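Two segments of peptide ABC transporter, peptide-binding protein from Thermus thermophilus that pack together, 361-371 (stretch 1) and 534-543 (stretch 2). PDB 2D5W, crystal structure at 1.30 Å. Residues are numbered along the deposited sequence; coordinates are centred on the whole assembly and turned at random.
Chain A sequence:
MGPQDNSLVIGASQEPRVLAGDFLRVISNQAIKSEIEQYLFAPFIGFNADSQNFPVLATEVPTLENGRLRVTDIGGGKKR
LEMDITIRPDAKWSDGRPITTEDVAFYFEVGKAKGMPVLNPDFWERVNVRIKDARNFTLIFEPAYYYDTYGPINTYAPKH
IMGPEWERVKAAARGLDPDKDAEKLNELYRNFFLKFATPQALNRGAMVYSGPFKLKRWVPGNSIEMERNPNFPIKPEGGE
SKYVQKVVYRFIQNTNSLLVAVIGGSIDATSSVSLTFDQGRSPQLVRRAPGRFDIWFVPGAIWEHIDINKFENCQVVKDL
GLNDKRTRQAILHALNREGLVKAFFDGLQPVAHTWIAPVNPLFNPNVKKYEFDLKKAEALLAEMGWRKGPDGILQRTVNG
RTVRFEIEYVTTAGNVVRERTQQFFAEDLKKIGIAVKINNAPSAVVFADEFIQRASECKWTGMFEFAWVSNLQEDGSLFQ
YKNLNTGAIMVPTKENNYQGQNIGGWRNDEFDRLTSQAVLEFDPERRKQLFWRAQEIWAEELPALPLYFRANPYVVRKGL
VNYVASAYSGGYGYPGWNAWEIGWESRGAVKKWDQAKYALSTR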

# COMPACT_ATOMS: atom_id res chain seq x y z
N PRO A 361 17.99 2.10 -1.21
CA PRO A 361 19.34 2.22 -0.65
C PRO A 361 19.41 2.36 0.87
O PRO A 361 20.49 2.21 1.46
N LEU A 362 18.29 2.65 1.52
CA LEU A 362 18.27 2.78 2.97
C LEU A 362 18.35 1.42 3.67
O LEU A 362 18.60 1.35 4.87
N PHE A 363 18.11 0.35 2.91
CA PHE A 363 18.16 -1.01 3.43
C PHE A 363 19.44 -1.29 4.22
O PHE A 363 20.54 -1.01 3.75
N ASN A 364 19.29 -1.84 5.43
CA ASN A 364 20.44 -2.17 6.27
C ASN A 364 20.59 -3.69 6.33
O ASN A 364 19.79 -4.38 6.96
N PRO A 365 21.64 -4.24 5.70
CA PRO A 365 21.87 -5.69 5.69
C PRO A 365 22.53 -6.23 6.95
O PRO A 365 22.69 -7.44 7.10
N ASN A 366 22.90 -5.34 7.87
CA ASN A 366 23.61 -5.73 9.08
C ASN A 366 22.84 -5.87 10.39
O ASN A 366 23.45 -6.09 11.44
N VAL A 367 21.52 -5.74 10.36
CA VAL A 367 20.75 -5.85 11.60
C VAL A 367 20.74 -7.26 12.18
O VAL A 367 21.06 -8.24 11.49
N LYS A 368 20.37 -7.36 13.45
CA LYS A 368 20.30 -8.63 14.16
C LYS A 368 19.38 -9.61 13.43
O LYS A 368 18.29 -9.24 12.99
N LYS A 369 19.82 -10.86 13.30
CA LYS A 369 19.04 -11.89 12.63
C LYS A 369 18.59 -12.97 13.61
O LYS A 369 19.34 -13.34 14.52
N TYR A 370 17.37 -13.46 13.43
CA TYR A 370 16.83 -14.50 14.30
C TYR A 370 16.70 -15.81 13.53
O TYR A 370 15.73 -16.03 12.81
N GLU A 371 17.69 -16.67 13.69
CA GLU A 371 17.70 -17.95 13.00
C GLU A 371 16.65 -18.90 13.56
O GLU A 371 16.16 -18.72 14.68
N ALA A 534 18.14 3.18 13.09
CA ALA A 534 16.74 2.91 13.39
C ALA A 534 16.41 1.44 13.13
O ALA A 534 15.68 0.82 13.90
N GLN A 535 16.95 0.89 12.05
CA GLN A 535 16.70 -0.52 11.73
C GLN A 535 17.34 -1.46 12.74
O GLN A 535 16.80 -2.54 13.01
N GLU A 536 18.47 -1.07 13.31
CA GLU A 536 19.13 -1.89 14.32
C GLU A 536 18.22 -2.01 15.54
O GLU A 536 18.04 -3.10 16.09
N ILE A 537 17.65 -0.89 15.97
CA ILE A 537 16.74 -0.88 17.11
C ILE A 537 15.49 -1.70 16.78
O ILE A 537 15.03 -2.51 17.58
N TRP A 538 14.96 -1.49 15.58
CA TRP A 538 13.77 -2.19 15.12
C TRP A 538 13.97 -3.71 15.20
O TRP A 538 13.10 -4.43 15.69
N ALA A 539 15.12 -4.18 14.73
CA ALA A 539 15.41 -5.61 14.74
C ALA A 539 15.52 -6.20 16.14
O ALA A 539 15.18 -7.36 16.36
N GLU A 540 16.00 -5.41 17.10
CA GLU A 540 16.11 -5.91 18.46
C GLU A 540 14.73 -6.07 19.10
O GLU A 540 14.49 -7.01 19.85
N GLU A 541 13.82 -5.15 18.77
CA GLU A 541 12.48 -5.15 19.34
C GLU A 541 11.41 -5.95 18.58
O GLU A 541 10.40 -6.34 19.17
N LEU A 542 11.63 -6.17 17.29
CA LEU A 542 10.69 -6.92 16.46
C LEU A 542 9.22 -6.51 16.63
O LEU A 542 8.37 -7.33 17.00
N PRO A 543 8.89 -5.23 16.36
CA PRO A 543 7.50 -4.81 16.51
C PRO A 543 6.59 -5.59 15.56
O PRO A 543 5.39 -5.73 15.79

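An extended, irregular segment lies against the last turns of a helix in a contact that is mainly polar, held by side-chain hydrogen bonds, one salt bridge and three bridging waters around a small apolar centre. The segment has no helix or strand of its own, so Leu 362 O and Asn 364 N can bond with a helix side chain, that of Gln 535.

Gln 535 exploits this at one end. Its CB points toward the segment, and with chi1 m and chi2 t the amide reaches the backbone there: Gln 535 NE2 donates to Leu 362 O (2.8 Å), while Gln 535 OE1 accepts from Asn 364 N (3.1 Å). A carboxamide suits the site because it offers a donor and an acceptor side by side. Asn 364, chi1 t, also points toward the helix, yet Asn 364 OD1 turns back to accept from Asn 366 N (2.8 Å), bracing the local turn.

The centre is closely packed. Val 367 (m) brings its CB to 3.7 Å from Ala 539 CB, and Val 367 CG1 lies 3.6 Å from Gln 535 O. The small methyl of Ala 539 sits where the backbones run close: Lys 368 CA is 5.8 Å from Ala 539 CA, and Val 367 CA is 5.1 Å from Glu 536 CA.

Glu 536 (chi1 m, chi2 m) starts sideways, but its carboxylate ends nearer the segment, where it works through water. Water 1 donates to Glu 536 OE1 (2.5 Å) and accepts from Asn 364 ND2 (2.9 Å). Water 2 donates to both Glu 536 OE1 (2.8 Å) and Asn 366 O (2.9 Å), linking two acceptors that cannot bond each other directly. Water 3 accepts from Lys 368 N (3.0 Å) and donates to Glu 536 O (2.8 Å) and Glu 536 OE2 (2.6 Å).

Farther along, Lys 368 points toward the helix with all four chi angles t. This fully extended chain carries Lys 368 NZ to Glu 540 OE2, forming a salt bridge of 2.8 Å. The CA-to-CB bond of Glu 540 points away, but its t, p rotamer brings the carboxylate back within reach.

Tyr 370 (chi1 m) closes the contact, combining a polar tip with a broad apolar ring. Tyr 370 OH donates to Ala 539 O (2.7 Å), a carbonyl near the helix end that accepts no backbone hydrogen bond within its own stretch. Over one ring face sits Leu 542 CD1, in a CH-pi contact 3.7 Å from the Tyr 370 ring centroid. Leu 542, the first residue to leave helical geometry, has positive phi, and its CA-to-CB bond still points toward the segment, with chi1 m and chi2 t.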

# COMPACT_ATOMS: atom_id res chain seq x y z
CB PRO A 361 19.92 3.43 -1.38
CG PRO A 361 18.72 4.25 -1.70
CD PRO A 361 17.72 3.21 -2.15
CB LEU A 362 17.00 3.52 3.42
CG LEU A 362 16.88 4.97 2.96
CD1 LEU A 362 15.50 5.50 3.31
CD2 LEU A 362 17.97 5.82 3.62
CB PHE A 363 18.06 -1.99 2.25
CG PHE A 363 18.44 -3.41 2.59
CD1 PHE A 363 17.62 -4.21 3.39
CD2 PHE A 363 19.61 -3.97 2.07
CE1 PHE A 363 17.97 -5.53 3.67
CE2 PHE A 363 19.96 -5.28 2.34
CZ PHE A 363 19.14 -6.07 3.14
CB ASN A 364 20.26 -1.63 7.69
CG ASN A 364 21.48 -1.86 8.56
OD1 ASN A 364 22.40 -2.59 8.18
ND2 ASN A 364 21.50 -1.25 9.74
CB PRO A 365 22.77 -5.87 4.48
CG PRO A 365 23.64 -4.65 4.55
CD PRO A 365 22.63 -3.55 4.85
CB ASN A 366 24.76 -4.74 9.30
CG ASN A 366 25.63 -4.58 8.07
OD1 ASN A 366 26.11 -3.48 7.77
ND2 ASN A 366 25.85 -5.67 7.34
CB VAL A 367 19.28 -5.39 11.40
CG1 VAL A 367 19.25 -4.00 10.80
CG2 VAL A 367 18.52 -6.39 10.53
CB LYS A 368 19.80 -8.39 15.58
CG LYS A 368 19.64 -9.63 16.44
CD LYS A 368 19.19 -9.24 17.84
CE LYS A 368 18.98 -10.45 18.72
NZ LYS A 368 18.55 -10.05 20.09
CB LYS A 369 19.86 -12.55 11.51
CG LYS A 369 20.32 -11.60 10.42
CD LYS A 369 21.14 -12.35 9.38
CE LYS A 369 21.67 -11.41 8.31
NZ LYS A 369 22.51 -12.13 7.31
CB TYR A 370 15.46 -14.06 14.82
CG TYR A 370 15.53 -12.83 15.69
CD1 TYR A 370 15.61 -12.93 17.07
CD2 TYR A 370 15.52 -11.55 15.12
CE1 TYR A 370 15.68 -11.80 17.88
CE2 TYR A 370 15.59 -10.41 15.92
CZ TYR A 370 15.67 -10.54 17.30
OH TYR A 370 15.72 -9.42 18.09
CB GLU A 371 19.09 -18.60 13.10
CG GLU A 371 19.41 -19.25 14.45
CD GLU A 371 19.83 -18.27 15.53
OE1 GLU A 371 19.71 -17.04 15.33
OE2 GLU A 371 20.27 -18.73 16.60
CB ALA A 534 15.84 3.81 12.55
CB GLN A 535 17.19 -0.83 10.31
CG GLN A 535 16.33 -0.18 9.22
CD GLN A 535 16.91 -0.33 7.83
OE1 GLN A 535 16.81 -1.38 7.19
NE2 GLN A 535 17.55 0.73 7.35
CB GLU A 536 20.47 -1.27 14.74
CG GLU A 536 21.58 -1.36 13.69
CD GLU A 536 22.28 -2.72 13.67
OE1 GLU A 536 23.18 -2.91 12.83
OE2 GLU A 536 21.94 -3.59 14.50
CB ILE A 537 16.33 0.56 17.47
CG1 ILE A 537 17.54 1.32 18.00
CG2 ILE A 537 15.20 0.55 18.50
CD1 ILE A 537 17.31 2.81 18.18
CB TRP A 538 13.48 -1.78 13.67
CG TRP A 538 12.19 -2.32 13.09
CD1 TRP A 538 11.00 -1.67 13.02
CD2 TRP A 538 11.99 -3.61 12.51
NE1 TRP A 538 10.05 -2.47 12.42
CE2 TRP A 538 10.64 -3.67 12.11
CE3 TRP A 538 12.81 -4.72 12.30
CZ2 TRP A 538 10.09 -4.81 11.49
CZ3 TRP A 538 12.27 -5.85 11.69
CH2 TRP A 538 10.92 -5.88 11.30
CB ALA A 539 16.68 -5.90 13.95
CB GLU A 540 16.96 -4.97 19.32
CG GLU A 540 16.91 -5.30 20.82
CD GLU A 540 17.35 -6.73 21.13
OE1 GLU A 540 16.99 -7.23 22.22
OE2 GLU A 540 18.05 -7.35 20.30
CB GLU A 541 12.01 -3.70 19.49
CG GLU A 541 12.98 -2.82 20.27
CD GLU A 541 12.57 -2.65 21.72
OE1 GLU A 541 12.34 -3.66 22.40
OE2 GLU A 541 12.49 -1.49 22.17
CB LEU A 542 10.82 -8.43 16.70
CG LEU A 542 12.13 -9.10 16.28
CD1 LEU A 542 12.07 -10.57 16.68
CD2 LEU A 542 12.34 -8.95 14.78
CB PRO A 543 7.55 -3.31 16.20
CG PRO A 543 8.76 -3.17 15.33
CD PRO A 543 9.76 -4.11 15.95
O HOH W 1 23.94 -1.02 11.30
O HOH W 2 25.36 -4.59 12.98
O HOH W 3 19.90 -5.04 15.23